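Local coordinates for protein integral membrane indolylacetylinositol arabinosyltransferase EmbB (Mycolicibacterium smegmatis MC2 155, PDB 7BVC) that probably transfers arabinose units into the arabinan of mycobacterial arabinogalactan, as a membrane-embedded glycosyltransferase that binds the antitubercular drug ethambutol, at residues 80-85 against 147-152; 341-346 against 391-396; 738-743 against 1032-1037; 879-884 against 934-939. All coordinates share one frame; numbering follows the deposited sequence.

Interaction 1: residues 80-85 against 147-152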
loop_
_atom_site.group_PDB
_atom_site.type_symbol
_atom_site.label_atom_id
_atom_site.label_comp_id
_atom_site.label_asym_id
_atom_site.label_seq_id
_atom_site.Cartn_x
_atom_site.Cartn_y
_atom_site.Cartn_z
ATOM N N THR B 80 -39.822 -20.823 12.750
ATOM C CA THR B 80 -41.067 -20.755 13.505
ATOM C C THR B 80 -40.933 -21.632 14.737
ATOM O O THR B 80 -40.697 -22.839 14.620
ATOM C CB THR B 80 -42.263 -21.207 12.660
ATOM O OG1 THR B 80 -42.303 -22.638 12.620
ATOM C CG2 THR B 80 -42.155 -20.669 11.244
ATOM N N ALA B 81 -41.091 -21.032 15.914
ATOM C CA ALA B 81 -40.996 -21.747 17.176
ATOM C C ALA B 81 -42.218 -21.435 18.024
ATOM O O ALA B 81 -42.568 -20.264 18.201
ATOM C CB ALA B 81 -39.720 -21.372 17.932
ATOM N N THR B 82 -42.862 -22.480 18.545
ATOM C CA THR B 82 -44.021 -22.341 19.421
ATOM C C THR B 82 -43.721 -23.069 20.722
ATOM O O THR B 82 -43.718 -24.304 20.762
ATOM C CB THR B 82 -45.288 -22.902 18.774
ATOM O OG1 THR B 82 -45.323 -24.323 18.946
ATOM C CG2 THR B 82 -45.325 -22.575 17.290
ATOM N N VAL B 83 -43.479 -22.310 21.779
ATOM C CA VAL B 83 -43.122 -22.831 23.096
ATOM C C VAL B 83 -44.310 -22.608 24.027
ATOM O O VAL B 83 -44.722 -21.461 24.222
ATOM C CB VAL B 83 -41.862 -22.144 23.643
ATOM C CG1 VAL B 83 -41.502 -22.707 25.004
ATOM C CG2 VAL B 83 -40.711 -22.298 22.661
ATOM N N PRO B 84 -44.900 -23.655 24.600
ATOM C CA PRO B 84 -46.006 -23.447 25.541
ATOM C C PRO B 84 -45.549 -22.712 26.793
ATOM O O PRO B 84 -44.375 -22.738 27.168
ATOM C CB PRO B 84 -46.472 -24.872 25.863
ATOM C CG PRO B 84 -45.323 -25.752 25.482
ATOM C CD PRO B 84 -44.663 -25.080 24.327
ATOM N N CYS B 85 -46.503 -22.048 27.451
ATOM C CA CYS B 85 -46.216 -21.324 28.681
ATOM C C CYS B 85 -46.261 -22.224 29.911
ATOM O O CYS B 85 -46.160 -21.721 31.032
ATOM C CB CYS B 85 -47.189 -20.146 28.833
ATOM S SG CYS B 85 -46.981 -18.898 27.530
ATOM N N ARG B 147 -49.313 -19.862 24.743
ATOM C CA ARG B 147 -48.169 -20.220 23.920
ATOM C C ARG B 147 -47.237 -19.020 23.828
ATOM O O ARG B 147 -47.507 -17.953 24.384
ATOM C CB ARG B 147 -48.607 -20.665 22.518
ATOM C CG ARG B 147 -49.330 -21.997 22.454
ATOM C CD ARG B 147 -49.933 -22.214 21.080
ATOM N NE ARG B 147 -51.290 -21.685 20.998
ATOM C CZ ARG B 147 -51.673 -20.739 20.148
ATOM N NH1 ARG B 147 -52.929 -20.315 20.146
ATOM N NH2 ARG B 147 -50.800 -20.216 19.298
ATOM N N ILE B 148 -46.126 -19.215 23.122
ATOM C CA ILE B 148 -45.201 -18.153 22.738
ATOM C C ILE B 148 -44.703 -18.491 21.341
ATOM O O ILE B 148 -44.120 -19.561 21.134
ATOM C CB ILE B 148 -44.012 -18.020 23.706
ATOM C CG1 ILE B 148 -44.483 -17.639 25.110
ATOM C CG2 ILE B 148 -43.025 -16.991 23.190
ATOM C CD1 ILE B 148 -43.399 -17.706 26.156
ATOM N N GLU B 149 -44.925 -17.592 20.388
ATOM C CA GLU B 149 -44.657 -17.861 18.978
ATOM C C GLU B 149 -43.645 -16.853 18.454
ATOM O O GLU B 149 -43.914 -15.652 18.440
ATOM C CB GLU B 149 -45.951 -17.823 18.168
ATOM C CG GLU B 149 -46.875 -18.991 18.482
ATOM C CD GLU B 149 -48.202 -18.904 17.765
ATOM O OE1 GLU B 149 -48.510 -17.830 17.208
ATOM O OE2 GLU B 149 -48.939 -19.913 17.758
ATOM N N ILE B 150 -42.506 -17.348 17.978
ATOM C CA ILE B 150 -41.297 -16.537 17.848
ATOM C C ILE B 150 -40.906 -16.372 16.383
ATOM O O ILE B 150 -39.726 -16.469 16.030
ATOM C CB ILE B 150 -40.149 -17.138 18.678
ATOM C CG1 ILE B 150 -40.690 -17.658 20.008
ATOM C CG2 ILE B 150 -39.095 -16.088 18.978
ATOM C CD1 ILE B 150 -39.648 -18.308 20.879
ATOM N N THR B 151 -41.901 -16.158 15.520
ATOM C CA THR B 151 -41.704 -16.233 14.074
ATOM C C THR B 151 -40.598 -15.290 13.606
ATOM O O THR B 151 -40.435 -14.189 14.136
ATOM C CB THR B 151 -43.019 -15.899 13.355
ATOM O OG1 THR B 151 -44.048 -16.786 13.809
ATOM C CG2 THR B 151 -42.872 -16.056 11.854
ATOM N N SER B 152 -39.829 -15.740 12.614
ATOM C CA SER B 152 -38.746 -14.935 12.052
ATOM C C SER B 152 -38.583 -15.283 10.581
ATOM O O SER B 152 -38.213 -16.413 10.251
ATOM C CB SER B 152 -37.440 -15.170 12.810
ATOM O OG SER B 152 -36.381 -14.416 12.246
#

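Interaction 2: residues 341-346 against 391-396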
loop_
_atom_site.group_PDB
_atom_site.type_symbol
_atom_site.label_atom_id
_atom_site.label_comp_id
_atom_site.label_asym_id
_atom_site.label_seq_id
_atom_site.Cartn_x
_atom_site.Cartn_y
_atom_site.Cartn_z
ATOM N N LEU B 341 1.626 -29.179 -17.336
ATOM C CA LEU B 341 2.770 -29.614 -18.124
ATOM C C LEU B 341 2.384 -29.843 -19.579
ATOM O O LEU B 341 3.145 -29.491 -20.492
ATOM C CB LEU B 341 3.356 -30.895 -17.526
ATOM C CG LEU B 341 4.497 -31.572 -18.281
ATOM C CD1 LEU B 341 5.786 -30.796 -18.107
ATOM C CD2 LEU B 341 4.664 -33.004 -17.811
ATOM N N ILE B 342 1.200 -30.418 -19.806
ATOM C CA ILE B 342 0.718 -30.598 -21.172
ATOM C C ILE B 342 0.544 -29.247 -21.852
ATOM O O ILE B 342 0.911 -29.067 -23.022
ATOM C CB ILE B 342 -0.589 -31.411 -21.170
ATOM C CG1 ILE B 342 -0.372 -32.752 -20.468
ATOM C CG2 ILE B 342 -1.086 -31.624 -22.587
ATOM C CD1 ILE B 342 -1.624 -33.582 -20.336
ATOM N N CYS B 343 0.006 -28.267 -21.122
ATOM C CA CYS B 343 -0.154 -26.932 -21.684
ATOM C C CYS B 343 1.189 -26.276 -21.976
ATOM O O CYS B 343 1.322 -25.582 -22.986
ATOM C CB CYS B 343 -0.977 -26.056 -20.741
ATOM S SG CYS B 343 -2.756 -26.369 -20.804
ATOM N N ALA B 344 2.190 -26.487 -21.121
ATOM C CA ALA B 344 3.510 -25.921 -21.385
ATOM C C ALA B 344 4.119 -26.515 -22.648
ATOM O O ALA B 344 4.683 -25.789 -23.479
ATOM C CB ALA B 344 4.429 -26.151 -20.188
ATOM N N LEU B 345 4.008 -27.835 -22.812
ATOM C CA LEU B 345 4.515 -28.466 -24.027
ATOM C C LEU B 345 3.782 -27.955 -25.263
ATOM O O LEU B 345 4.401 -27.715 -26.308
ATOM C CB LEU B 345 4.398 -29.985 -23.922
ATOM C CG LEU B 345 5.229 -30.650 -22.822
ATOM C CD1 LEU B 345 5.050 -32.157 -22.851
ATOM C CD2 LEU B 345 6.693 -30.280 -22.965
ATOM N N ILE B 346 2.465 -27.763 -25.158
ATOM C CA ILE B 346 1.697 -27.274 -26.299
ATOM C C ILE B 346 2.102 -25.848 -26.654
ATOM O O ILE B 346 2.251 -25.506 -27.834
ATOM C CB ILE B 346 0.188 -27.381 -26.015
ATOM C CG1 ILE B 346 -0.265 -28.838 -26.092
ATOM C CG2 ILE B 346 -0.603 -26.532 -26.992
ATOM C CD1 ILE B 346 -1.730 -29.032 -25.791
ATOM N N GLU B 391 -3.695 -20.019 -15.140
ATOM C CA GLU B 391 -3.088 -19.017 -16.004
ATOM C C GLU B 391 -2.440 -19.627 -17.238
ATOM O O GLU B 391 -2.516 -19.043 -18.326
ATOM C CB GLU B 391 -2.045 -18.209 -15.229
ATOM C CG GLU B 391 -2.546 -17.647 -13.911
ATOM C CD GLU B 391 -3.607 -16.583 -14.093
ATOM O OE1 GLU B 391 -3.610 -15.919 -15.150
ATOM O OE2 GLU B 391 -4.441 -16.408 -13.180
ATOM N N GLY B 392 -1.812 -20.795 -17.093
ATOM C CA GLY B 392 -1.241 -21.461 -18.250
ATOM C C GLY B 392 -2.298 -21.891 -19.247
ATOM O O GLY B 392 -2.084 -21.828 -20.459
ATOM N N GLN B 393 -3.461 -22.319 -18.752
ATOM C CA GLN B 393 -4.547 -22.702 -19.646
ATOM C C GLN B 393 -5.052 -21.505 -20.441
ATOM O O GLN B 393 -5.318 -21.619 -21.644
ATOM C CB GLN B 393 -5.685 -23.333 -18.847
ATOM C CG GLN B 393 -5.431 -24.768 -18.425
ATOM C CD GLN B 393 -4.473 -24.871 -17.255
ATOM O OE1 GLN B 393 -3.372 -25.401 -17.384
ATOM N NE2 GLN B 393 -4.891 -24.362 -16.104
ATOM N N ILE B 394 -5.178 -20.347 -19.794
ATOM C CA ILE B 394 -5.644 -19.157 -20.500
ATOM C C ILE B 394 -4.598 -18.683 -21.500
ATOM O O ILE B 394 -4.935 -18.248 -22.609
ATOM C CB ILE B 394 -6.020 -18.052 -19.497
ATOM C CG1 ILE B 394 -7.186 -18.510 -18.621
ATOM C CG2 ILE B 394 -6.396 -16.778 -20.227
ATOM C CD1 ILE B 394 -7.527 -17.550 -17.514
ATOM N N ALA B 395 -3.317 -18.765 -21.136
ATOM C CA ALA B 395 -2.264 -18.412 -22.083
ATOM C C ALA B 395 -2.286 -19.333 -23.299
ATOM O O ALA B 395 -2.153 -18.874 -24.440
ATOM C CB ALA B 395 -0.900 -18.457 -21.398
ATOM N N THR B 396 -2.473 -20.634 -23.076
ATOM C CA THR B 396 -2.533 -21.570 -24.192
ATOM C C THR B 396 -3.761 -21.330 -25.058
ATOM O O THR B 396 -3.681 -21.439 -26.286
ATOM C CB THR B 396 -2.523 -23.006 -23.670
ATOM O OG1 THR B 396 -1.335 -23.226 -22.904
ATOM C CG2 THR B 396 -2.555 -23.995 -24.823
#

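Interaction 3: residues 738-743 against 1032-1037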
loop_
_atom_site.group_PDB
_atom_site.type_symbol
_atom_site.label_atom_id
_atom_site.label_comp_id
_atom_site.label_asym_id
_atom_site.label_seq_id
_atom_site.Cartn_x
_atom_site.Cartn_y
_atom_site.Cartn_z
ATOM N N LEU B 738 6.201 -33.373 13.793
ATOM C CA LEU B 738 6.013 -34.135 15.017
ATOM C C LEU B 738 5.179 -33.316 15.989
ATOM O O LEU B 738 5.447 -32.128 16.195
ATOM C CB LEU B 738 7.359 -34.504 15.644
ATOM C CG LEU B 738 8.348 -35.216 14.720
ATOM C CD1 LEU B 738 9.749 -35.156 15.295
ATOM C CD2 LEU B 738 7.925 -36.654 14.486
ATOM N N VAL B 739 4.175 -33.952 16.588
ATOM C CA VAL B 739 3.219 -33.284 17.463
ATOM C C VAL B 739 3.290 -33.915 18.847
ATOM O O VAL B 739 3.493 -35.127 18.977
ATOM C CB VAL B 739 1.787 -33.361 16.888
ATOM C CG1 VAL B 739 1.326 -34.804 16.776
ATOM C CG2 VAL B 739 0.821 -32.554 17.735
ATOM N N GLU B 740 3.152 -33.082 19.881
ATOM C CA GLU B 740 3.113 -33.564 21.256
ATOM C C GLU B 740 1.668 -33.851 21.634
ATOM O O GLU B 740 0.888 -32.901 21.810
ATOM C CB GLU B 740 3.707 -32.536 22.208
ATOM C CG GLU B 740 5.178 -32.240 22.005
ATOM C CD GLU B 740 5.699 -31.218 22.998
ATOM O OE1 GLU B 740 4.898 -30.719 23.814
ATOM O OE2 GLU B 740 6.902 -30.892 22.949
ATOM N N PRO B 741 1.258 -35.114 21.760
ATOM C CA PRO B 741 -0.119 -35.404 22.186
ATOM C C PRO B 741 -0.442 -34.793 23.540
ATOM O O PRO B 741 -1.400 -34.026 23.672
ATOM C CB PRO B 741 -0.155 -36.935 22.234
ATOM C CG PRO B 741 0.933 -37.364 21.311
ATOM C CD PRO B 741 2.014 -36.345 21.480
ATOM N N ASP B 742 0.355 -35.125 24.551
ATOM C CA ASP B 742 0.218 -34.569 25.893
ATOM C C ASP B 742 1.489 -33.796 26.223
ATOM O O ASP B 742 2.545 -34.397 26.446
ATOM C CB ASP B 742 -0.036 -35.671 26.919
ATOM C CG ASP B 742 -0.016 -35.156 28.346
ATOM O OD1 ASP B 742 -0.936 -34.400 28.718
ATOM O OD2 ASP B 742 0.919 -35.509 29.094
ATOM N N SER B 743 1.388 -32.473 26.258
ATOM C CA SER B 743 2.546 -31.620 26.525
ATOM C C SER B 743 2.778 -31.449 28.022
ATOM O O SER B 743 2.905 -30.339 28.532
ATOM C CB SER B 743 2.365 -30.269 25.846
ATOM O OG SER B 743 1.293 -29.548 26.424
ATOM N N VAL B 1032 -4.044 -24.486 21.038
ATOM C CA VAL B 1032 -2.825 -24.774 20.282
ATOM C C VAL B 1032 -2.138 -26.016 20.845
ATOM O O VAL B 1032 -2.217 -26.326 22.039
ATOM C CB VAL B 1032 -1.887 -23.554 20.306
ATOM C CG1 VAL B 1032 -0.604 -23.815 19.531
ATOM C CG2 VAL B 1032 -2.587 -22.337 19.752
ATOM N N MET B 1033 -1.448 -26.739 19.963
ATOM C CA MET B 1033 -0.620 -27.874 20.341
ATOM C C MET B 1033 0.833 -27.590 19.984
ATOM O O MET B 1033 1.137 -26.706 19.179
ATOM C CB MET B 1033 -1.081 -29.167 19.655
ATOM C CG MET B 1033 -2.542 -29.508 19.866
ATOM S SD MET B 1033 -2.980 -31.066 19.080
ATOM C CE MET B 1033 -2.059 -32.218 20.090
ATOM N N SER B 1034 1.736 -28.348 20.600
ATOM C CA SER B 1034 3.168 -28.173 20.392
ATOM C C SER B 1034 3.629 -29.056 19.239
ATOM O O SER B 1034 3.526 -30.286 19.308
ATOM C CB SER B 1034 3.944 -28.500 21.664
ATOM O OG SER B 1034 3.647 -27.576 22.698
ATOM N N THR B 1035 4.148 -28.427 18.186
ATOM C CA THR B 1035 4.564 -29.114 16.972
ATOM C C THR B 1035 5.945 -28.632 16.555
ATOM O O THR B 1035 6.280 -27.456 16.730
ATOM C CB THR B 1035 3.569 -28.877 15.830
ATOM O OG1 THR B 1035 3.252 -27.483 15.759
ATOM C CG2 THR B 1035 2.296 -29.669 16.055
ATOM N N TYR B 1036 6.740 -29.544 16.000
ATOM C CA TYR B 1036 8.084 -29.235 15.534
ATOM C C TYR B 1036 8.331 -29.900 14.189
ATOM O O TYR B 1036 7.942 -31.051 13.971
ATOM C CB TYR B 1036 9.153 -29.700 16.532
ATOM C CG TYR B 1036 8.818 -29.440 17.981
ATOM C CD1 TYR B 1036 8.996 -28.184 18.542
ATOM C CD2 TYR B 1036 8.329 -30.454 18.790
ATOM C CE1 TYR B 1036 8.693 -27.948 19.869
ATOM C CE2 TYR B 1036 8.023 -30.226 20.112
ATOM C CZ TYR B 1036 8.208 -28.974 20.646
ATOM O OH TYR B 1036 7.901 -28.753 21.966
ATOM N N LEU B 1037 8.989 -29.173 13.291
ATOM C CA LEU B 1037 9.385 -29.726 12.003
ATOM C C LEU B 1037 10.650 -30.557 12.189
ATOM O O LEU B 1037 11.665 -30.047 12.673
ATOM C CB LEU B 1037 9.609 -28.612 10.987
ATOM C CG LEU B 1037 9.973 -29.060 9.572
ATOM C CD1 LEU B 1037 8.885 -29.949 9.001
ATOM C CD2 LEU B 1037 10.205 -27.856 8.680
#

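Interaction 4: residues 879-884 against 934-939. With CA (calcium ion), chain K.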
loop_
_atom_site.group_PDB
_atom_site.type_symbol
_atom_site.label_atom_id
_atom_site.label_comp_id
_atom_site.label_asym_id
_atom_site.label_seq_id
_atom_site.Cartn_x
_atom_site.Cartn_y
_atom_site.Cartn_z
ATOM N N THR B 879 18.382 -9.882 19.395
ATOM C CA THR B 879 19.000 -9.745 20.705
ATOM C C THR B 879 17.951 -9.497 21.788
ATOM O O THR B 879 16.760 -9.317 21.520
ATOM C CB THR B 879 20.031 -8.619 20.700
ATOM O OG1 THR B 879 19.386 -7.379 20.389
ATOM C CG2 THR B 879 21.115 -8.896 19.668
ATOM N N GLY B 880 18.417 -9.494 23.026
ATOM C CA GLY B 880 17.554 -9.384 24.181
ATOM C C GLY B 880 18.178 -10.113 25.355
ATOM O O GLY B 880 19.309 -10.585 25.285
ATOM N N GLN B 881 17.412 -10.194 26.442
ATOM C CA GLN B 881 17.884 -10.874 27.638
ATOM C C GLN B 881 18.054 -12.367 27.363
ATOM O O GLN B 881 17.528 -12.911 26.390
ATOM C CB GLN B 881 16.923 -10.633 28.799
ATOM C CG GLN B 881 16.526 -9.177 28.961
ATOM C CD GLN B 881 17.713 -8.236 28.894
ATOM O OE1 GLN B 881 18.717 -8.434 29.577
ATOM N NE2 GLN B 881 17.604 -7.207 28.066
ATOM N N THR B 882 18.802 -13.041 28.235
ATOM C CA THR B 882 19.320 -14.363 27.910
ATOM C C THR B 882 18.684 -15.445 28.767
ATOM O O THR B 882 18.471 -15.261 29.968
ATOM C CB THR B 882 20.842 -14.419 28.077
ATOM O OG1 THR B 882 21.183 -14.191 29.449
ATOM C CG2 THR B 882 21.507 -13.362 27.215
ATOM N N VAL B 883 18.377 -16.571 28.127
ATOM C CA VAL B 883 18.052 -17.826 28.795
ATOM C C VAL B 883 18.806 -18.926 28.063
ATOM O O VAL B 883 18.576 -19.145 26.868
ATOM C CB VAL B 883 16.543 -18.120 28.805
ATOM C CG1 VAL B 883 16.281 -19.497 29.395
ATOM C CG2 VAL B 883 15.801 -17.059 29.594
ATOM N N ASP B 884 19.700 -19.612 28.771
ATOM C CA ASP B 884 20.542 -20.622 28.145
ATOM C C ASP B 884 20.426 -21.951 28.877
ATOM O O ASP B 884 19.561 -22.118 29.742
ATOM C CB ASP B 884 21.999 -20.159 28.102
ATOM C CG ASP B 884 22.261 -19.174 26.981
ATOM O OD1 ASP B 884 21.369 -18.990 26.129
ATOM O OD2 ASP B 884 23.360 -18.582 26.948
ATOM N N ALA B 934 19.370 -17.965 33.451
ATOM C CA ALA B 934 18.614 -16.846 32.915
ATOM C C ALA B 934 19.151 -15.546 33.491
ATOM O O ALA B 934 19.598 -15.498 34.640
ATOM C CB ALA B 934 17.121 -16.977 33.227
ATOM N N GLU B 935 19.108 -14.492 32.682
ATOM C CA GLU B 935 19.664 -13.208 33.089
ATOM C C GLU B 935 18.983 -12.091 32.315
ATOM O O GLU B 935 18.882 -12.151 31.083
ATOM C CB GLU B 935 21.176 -13.179 32.872
ATOM C CG GLU B 935 21.859 -11.952 33.439
ATOM C CD GLU B 935 23.364 -12.022 33.305
ATOM O OE1 GLU B 935 23.864 -13.010 32.727
ATOM O OE2 GLU B 935 24.052 -11.098 33.786
ATOM N N ASP B 936 18.523 -11.080 33.055
ATOM C CA ASP B 936 17.859 -9.894 32.527
ATOM C C ASP B 936 18.565 -8.673 33.100
ATOM O O ASP B 936 18.461 -8.399 34.299
ATOM C CB ASP B 936 16.374 -9.892 32.887
ATOM C CG ASP B 936 15.738 -8.522 32.753
ATOM O OD1 ASP B 936 15.266 -8.190 31.649
ATOM O OD2 ASP B 936 15.699 -7.780 33.757
ATOM N N LEU B 937 19.285 -7.943 32.248
ATOM C CA LEU B 937 20.124 -6.835 32.688
ATOM C C LEU B 937 19.618 -5.477 32.217
ATOM O O LEU B 937 20.378 -4.502 32.252
ATOM C CB LEU B 937 21.562 -7.042 32.214
ATOM C CG LEU B 937 22.273 -8.299 32.714
ATOM C CD1 LEU B 937 23.697 -8.334 32.191
ATOM C CD2 LEU B 937 22.252 -8.360 34.232
ATOM N N SER B 938 18.369 -5.384 31.775
ATOM C CA SER B 938 17.789 -4.123 31.330
ATOM C C SER B 938 16.856 -3.587 32.405
ATOM O O SER B 938 16.034 -4.334 32.946
ATOM C CB SER B 938 17.033 -4.307 30.014
ATOM O OG SER B 938 16.644 -3.057 29.472
ATOM N N LEU B 939 16.988 -2.299 32.714
ATOM C CA LEU B 939 16.141 -1.654 33.705
ATOM C C LEU B 939 14.885 -1.041 33.102
ATOM O O LEU B 939 14.143 -0.359 33.813
ATOM C CB LEU B 939 16.917 -0.576 34.459
ATOM C CG LEU B 939 18.092 -1.001 35.336
ATOM C CD1 LEU B 939 18.616 0.211 36.079
ATOM C CD2 LEU B 939 17.686 -2.095 36.303
HETATM CA CA CA K . 14.019 -5.667 33.672
#

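Interaction 1: residues 80-85 against 147-152
The guanidinium of R147 receives the carboxylate of E149 at its edge, in plane, and the two close a salt bridge of 2.4 Å between R147 NH2 and E149 OE2. Both belong to 147-152, two residues apart on one strand, so their side chains emerge on the same face of the sheet. T82 of the facing strand joins them there: its CG2 lies alongside the extended E149 chain, 4.1 Å from E149 CG, the two side chains pointing the same way. Beneath this polar layer the backbones run antiparallel, with 161° between the short strand axes. V83 N donates to I148 O at 2.9 Å, close to straight at 163°, and I150 N reaches A81 O, also at 2.9 Å; the return bond from I148 N to V83 O is weak. In the concanavalin-like domain 80-84 is the middle strand of a three-stranded antiparallel sheet, with 147-149 on one side and 205-207 on the other. The reverse face, carrying V83 and I148, is apolar. I150 CD1 approaches A81 CB at 4.3 Å, and F99 covers A81, V83 and I150 from strand 97-100. Where 80-85 leaves the strand, C85 SG, anti to its own carbonyl carbon, packs 3.7 Å from I148 CG1 and forms a disulfide with C145, a covalent tie two residues ahead of R147.

Interaction 2: residues 341-346 against 391-396
C343 of helix 342-355 overlaps T396 and Q393 of helix 391-411. Its CB bond points toward 391-396, and CB lies 3.6 Å from T396 OG1. SG, anti to the carbonyl carbon of C343, turns instead to the aliphatic part of Q393, 3.9 Å from Q393 CG. The Q393 side chain sets out away from the contact and comes back because it bends at chi2 (76°). One helical turn after C343, I346 crosses T396 at about a right angle, methyl to methyl, with 3.9 Å between I346 CG2 and T396 CG2. The T396 torsion divides the work of its two branches: CG2 is anti to the backbone N and takes the apolar contact, whereas OG1 is modelled 2.9 Å from G392 O, donating back to its own helix, a placement that is less sure. G392 itself presents only backbone to C343. The short helix axes run in broadly the same direction, 30° apart, and approach to 9.4 Å within the GT-C-clan part of the chain, with 341-346 in a predicted transmembrane helix. The buried area is small, 191 Å², and the chemistry is consistent with packing by thiol, methyl and methylene groups rather than polar bonding between these two segments.

Interaction 3: residues 738-743 against 1032-1037
E740 OE2 is the polar atom held most closely, gripped across the contact by one hydrogen bond, from Y1036 OH at 2.6 Å. The hydroxyl meets it from above the carboxylate plane, 50° out of it, and OE2 in turn sits at the edge of the tyrosine ring, near the ring plane. Carboxylate and ring planes are turned 57° against each other. E740 reaches this point with its chain extended beyond CG, running over S1034, whose CB lies 3.2 Å from the other oxygen, E740 OE1. Burial would tend to raise the pKa of E740, whereas the donated phenol hydrogen bond would stabilise the carboxylate and probably offset this. The backbone below sets the register: L738 N to Y1036 O and Y1036 N to L738 O form the antiparallel hydrogen-bonded pair, both 2.9 Å, the first almost straight at 175°. Two residues on from L738, E740 N donates to S1034 O, continuing the ladder. This ladder belongs to a six-stranded mixed sheet of the EmbC C-terminal domain, in which 737-739 lies between 956-957 and 1028-1037. On the face opposite L738 and Y1036, V739 and T1035 form a non-hydrogen-bonded pair, with V739 CG2 3.6 Å from T1035 CG2. M1033, bent at chi3, brings its methyl CE back to V739 CG2 at 3.7 Å and places it beside E740 O. L1048 of strand 1047-1053 and Y961 of helix 958-961 pack against V739 and M1033.

Interaction 4: residues 879-884 against 934-939
Q881 CG stands anti to its carbonyl carbon, beside the backbone N, and a bend at chi2 (-47°) folds the chain across D936, bringing its amide over the turn that follows the strand. There Q881 OE1 accepts L937 N at 2.8 Å; the donor stands above the amide carbonyl plane, 47° out of it. On the way Q881 CG passes D936 OD1 at 3.1 Å, with amide and carboxylate planes 71° apart, and Q881 NE2 comes to 3.5 Å from S938 CB. D936 has CG anti to its backbone N, which swings the carboxylate out to the calcium ion: D936 OD2 binds it at 2.7 Å, and the main-chain S938 O at 2.5 Å. D943 supplies a third ligand through its carbonyl oxygen. Q881 is thus a second-shell residue, gripping the main chain between two calcium ligands. The strands behind the site run antiparallel, as the two inner strands of a four-stranded antiparallel sheet in the EmbC C-terminal domain, flanked by 837-845 and 897-898. T882 and E935 form its hydrogen-bonded pair, with T882 N donating to E935 O and E935 N to T882 O. T882 OG1, in the crowded position between backbone N and carbonyl carbon, adds a weak bond to E935 O and lies beside E935 CB. On the other face V883 CG2 meets A934 CB at 3.9 Å, and I945 of strand 945-947 packs on A934, Q881 and D936.

In the fold
From the N terminus, interaction 1 closes first, joining strands across a 61-residue loop within the concanavalin-like domain. Interaction 2 follows in series, bringing two helices of the GT-C-clan part of the chain together over 44 residues; it lies about 59 Å from interaction 1, centre to centre, on the opposite side of the chain's centre. Interaction 3 then closes a much longer loop of 288 residues, pairing an early and a late strand of the C-terminal domain. Interaction 4 is nested inside that loop, in a separate sheet with its calcium site, about 27 Å away between centres. None of the contacts cross or touch, so each ties its own part together.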